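PDB 5BS1: CrRbcX-IIa from Chlamydomonas reinhardtii, which acts as a homodimeric chaperone of the RbcX family in the assembly of Rubisco, whose large subunits it assists. Local coordinates for the interface of chains A and B. Residues are numbered along the deposited sequence; one frame, centred on the assembly and turned at random. Chains: chain A/B, CrRbcX-IIa.

Contact 1: the interface of chains A and B. Residues chain A 87, 90-91, 94; chain B 110-111, 114, 118.
Helix 80-96 of chain A, carrying A:Glu91, runs roughly antiparallel to helix 99-121 of chain B, carrying B:Asn114, in this part of the two-fold interface of the RbcX dimer. The amide of B:Asn114 sits in the middle, held at both ends. OD1 of B:Asn114 accepts two hydrogen bonds from A:Arg90, NE at 3.0 Å and NH2 at 2.9 Å. NE lies in the carbonyl plane on a lone pair, while NH2 is tilted from that plane; the two flat groups are only 20° apart. A:Arg90 gets there by tucking CG between its backbone N and carbonyl carbon (chi1 77°), then running straight out to NE alongside the asparagine, in the opposite sense. Amide nitrogen ND2 of B:Asn114 donates a fairly straight 2.8 Å bond to OE1 of A:Glu91, on the lone pair facing away from OE2. The same ND2 makes a weak, bent hydrogen bond to the backbone O of A:Met87. Donors at OD1 and acceptors at ND2 fix which end is which, so a flipped amide is likely to be disfavoured. A:Glu91 swings CG anti to its backbone N (chi1 -176°), sending the carboxylate towards chain B, where OE2 forms a long salt bridge of 3.6 Å with NE of B:Arg111. Apolar contacts flank the polar centre. Selenomethionines A:Met87 and B:Met118 reach toward each other, methyl CE of B:Met118 pressing to 3.3 Å from CB of A:Met87, closer than usual for two carbons, and CD1 of A:Leu94 reaches CB of B:Thr110. Beside B:Thr110, water 1 lies 2.8 Å from its hydroxyl OG1 and 3.1 Å from the backbone O of A:Arg90.

Contact 2: the interface of chains A and B. Residues chain A 101-102, 105; chain B 9, 14-15, 17-18.
A:Met105, a selenomethionine, pushes its side chain against B:Ser9, B:Glu14 and B:Arg15, where the start of the RbcX-family helix 13-37 of chain B meets helix 99-121 of chain A. The two helices run in broadly the same direction here, inclined to each other. The tight part gathers around the selenium. A:Met105 bends at its last torsion (chi3 -70°), which turns methyl CE towards the backbone of helix 13-37, so that it packs on CB of B:Glu14 at 3.7 Å and near CA of B:Arg15. SE itself rests 3.6 Å from CB of B:Ser9 and equally far from NH2 of B:Arg15, whose side chain crosses the selenomethionine at about a right angle. B:Arg15 is steadied from its own chain: NE and NH2 both donate to the backbone O of B:Ser9, at 3.1 Å and 3.3 Å, with the oxygen in the guanidinium plane. NH2 lies nearly along the C=O axis, while NE comes in from above the carbonyl plane. This double grip ties the stretch ahead of the helix back onto its first turn and is likely to keep B:Ser9 beside the selenium. Were B:Arg15 an alanine, the carbonyl of B:Ser9 would probably lose both donors, and the stretch carrying it could drift from A:Met105. Close packing continues along the helices, where methyl CG2 of A:Thr102 meets CB of B:Ala17 at 3.7 Å and CB of A:Met105 faces CB of B:Ala18. B:Glu14 crosses A:Thr102 almost perpendicularly, its CG 3.2 Å from hydroxyl OG1 of A:Thr102. Beyond that, the bend at chi2 (90°) turns the carboxylate away from A:Thr102, and towards A:Lys101 the contact slackens. A:Lys101 merely brushes CB of B:Ser9 with CD, and its terminal nitrogen NZ stays 6.8 Å from OE2 of B:Glu14, so any attraction between them is likely to be weak.

Contact 1: the interface of chains A and B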
# COMPACT_ATOMS: atom_id res chain seq x y z
N MSE A 87 13.82 6.31 -13.15
CA MSE A 87 12.55 6.96 -13.58
C MSE A 87 11.89 6.19 -14.69
O MSE A 87 10.69 5.97 -14.65
CB MSE A 87 12.81 8.40 -14.00
CG MSE A 87 12.90 9.21 -12.73
SE MSE A 87 12.93 11.16 -12.94
CE MSE A 87 14.78 10.91 -13.38
N ARG A 90 10.48 2.78 -13.22
CA ARG A 90 9.30 2.91 -12.36
C ARG A 90 8.06 3.32 -13.17
O ARG A 90 6.95 2.93 -12.83
CB ARG A 90 9.52 3.83 -11.16
CG ARG A 90 9.49 5.32 -11.46
CD ARG A 90 9.75 6.13 -10.21
NE ARG A 90 9.70 7.55 -10.47
CZ ARG A 90 9.65 8.50 -9.53
NH1 ARG A 90 9.64 8.19 -8.25
NH2 ARG A 90 9.63 9.79 -9.88
N GLU A 91 8.26 4.06 -14.26
CA GLU A 91 7.17 4.44 -15.15
C GLU A 91 6.73 3.23 -15.99
O GLU A 91 5.52 2.96 -16.13
CB GLU A 91 7.59 5.62 -16.03
CG GLU A 91 6.47 6.13 -16.92
CD GLU A 91 6.72 7.52 -17.52
OE1 GLU A 91 7.56 8.32 -17.03
OE2 GLU A 91 6.00 7.86 -18.50
N LEU A 94 4.40 0.71 -14.24
CA LEU A 94 2.97 0.99 -14.19
C LEU A 94 2.15 0.06 -15.05
O LEU A 94 1.02 -0.27 -14.70
CB LEU A 94 2.66 2.44 -14.60
CG LEU A 94 3.29 3.52 -13.74
CD1 LEU A 94 3.12 4.88 -14.39
CD2 LEU A 94 2.67 3.46 -12.35
N THR B 110 3.12 9.50 -11.28
CA THR B 110 4.44 9.01 -11.62
C THR B 110 4.93 9.77 -12.85
O THR B 110 6.06 10.23 -12.88
CB THR B 110 4.42 7.49 -11.89
OG1 THR B 110 4.12 6.82 -10.68
CG2 THR B 110 5.79 7.03 -12.38
N ARG B 111 4.09 9.85 -13.88
CA ARG B 111 4.44 10.55 -15.13
C ARG B 111 4.75 12.01 -14.84
O ARG B 111 5.77 12.54 -15.28
CB ARG B 111 3.35 10.40 -16.17
CG ARG B 111 3.21 8.97 -16.70
CD ARG B 111 2.34 8.92 -17.96
NE ARG B 111 2.97 9.69 -19.03
CZ ARG B 111 2.54 9.78 -20.30
NH1 ARG B 111 1.42 9.18 -20.70
NH2 ARG B 111 3.22 10.52 -21.17
N ASN B 114 8.12 12.31 -12.87
CA ASN B 114 9.26 12.09 -13.78
C ASN B 114 9.45 13.32 -14.65
O ASN B 114 10.58 13.78 -14.80
CB ASN B 114 9.05 10.87 -14.65
CG ASN B 114 9.23 9.56 -13.89
OD1 ASN B 114 9.66 9.52 -12.75
ND2 ASN B 114 9.03 8.47 -14.60
N MSE B 118 12.84 15.58 -14.68
CA MSE B 118 13.58 15.66 -15.92
C MSE B 118 13.67 17.09 -16.40
O MSE B 118 14.74 17.50 -16.84
CB MSE B 118 12.93 14.74 -16.94
CG MSE B 118 13.28 13.32 -16.51
SE MSE B 118 12.26 12.05 -17.63
CE MSE B 118 12.38 10.38 -16.60
O HOH W 1 5.64 4.51 -10.51

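Contact 2: the interface of chains A and B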
# COMPACT_ATOMS: atom_id res chain seq x y z
N LYS A 101 -5.44 -8.02 -10.35
CA LYS A 101 -5.11 -9.11 -9.44
C LYS A 101 -4.92 -8.61 -8.01
O LYS A 101 -5.36 -9.23 -7.06
CB LYS A 101 -3.84 -9.82 -9.94
CG LYS A 101 -3.32 -10.91 -9.05
CD LYS A 101 -2.05 -11.52 -9.63
CE LYS A 101 -2.34 -12.47 -10.76
NZ LYS A 101 -1.06 -13.13 -11.17
N THR A 102 -4.24 -7.47 -7.87
CA THR A 102 -3.97 -6.92 -6.57
C THR A 102 -5.25 -6.64 -5.78
O THR A 102 -5.38 -7.02 -4.61
CB THR A 102 -3.14 -5.62 -6.73
OG1 THR A 102 -1.90 -5.95 -7.36
CG2 THR A 102 -2.83 -4.99 -5.37
N MSE A 105 -7.13 -9.99 -4.94
CA MSE A 105 -6.50 -10.67 -3.80
C MSE A 105 -6.87 -9.98 -2.50
O MSE A 105 -7.27 -10.62 -1.51
CB MSE A 105 -4.96 -10.72 -3.88
CG MSE A 105 -4.47 -11.76 -4.89
SE MSE A 105 -2.53 -12.03 -4.75
CE MSE A 105 -1.87 -10.32 -5.45
N SER B 9 -1.14 -14.99 -6.67
CA SER B 9 0.24 -14.59 -6.65
C SER B 9 0.88 -15.02 -5.34
O SER B 9 0.27 -14.93 -4.27
CB SER B 9 0.29 -13.07 -6.72
OG SER B 9 1.61 -12.63 -6.92
N GLU B 14 2.60 -7.20 -6.01
CA GLU B 14 1.15 -7.28 -5.97
C GLU B 14 0.64 -7.83 -4.65
O GLU B 14 -0.32 -7.29 -4.09
CB GLU B 14 0.63 -8.12 -7.14
CG GLU B 14 0.75 -7.43 -8.47
CD GLU B 14 2.06 -7.68 -9.21
OE1 GLU B 14 2.99 -8.31 -8.65
OE2 GLU B 14 2.15 -7.24 -10.39
N ARG B 15 1.28 -8.89 -4.14
CA ARG B 15 0.89 -9.43 -2.84
C ARG B 15 1.16 -8.41 -1.74
O ARG B 15 0.36 -8.24 -0.84
CB ARG B 15 1.55 -10.76 -2.54
CG ARG B 15 1.21 -11.20 -1.13
CD ARG B 15 1.35 -12.67 -0.92
NE ARG B 15 0.28 -13.36 -1.61
CZ ARG B 15 -0.98 -13.47 -1.17
NH1 ARG B 15 -1.35 -12.94 -0.00
NH2 ARG B 15 -1.87 -14.08 -1.93
N ALA B 17 1.22 -5.17 -1.93
CA ALA B 17 0.21 -4.16 -2.07
C ALA B 17 -1.15 -4.64 -1.58
O ALA B 17 -1.87 -3.89 -0.91
CB ALA B 17 0.12 -3.70 -3.51
N ALA B 18 -1.49 -5.87 -1.93
CA ALA B 18 -2.78 -6.45 -1.52
C ALA B 18 -2.92 -6.52 -0.01
O ALA B 18 -3.94 -6.13 0.55
CB ALA B 18 -2.97 -7.83 -2.14

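The C-alpha centres of contact 1 and contact 2 lie about 21 Å apart. Helix 99-121 serves both: its C-terminal half, from chain B, meets helix 80-96 in contact 1, while its first turns, from chain A, meet helix 13-37 and the segment ahead of it in contact 2. Because the interface is two-fold symmetric, each copy of this long helix lies against the partner near both of its ends. Gripped at two places along its length, the helix has little scope to pivot about either one. Together the contacts would be expected to fix how the two chains are set against each other in the dimer.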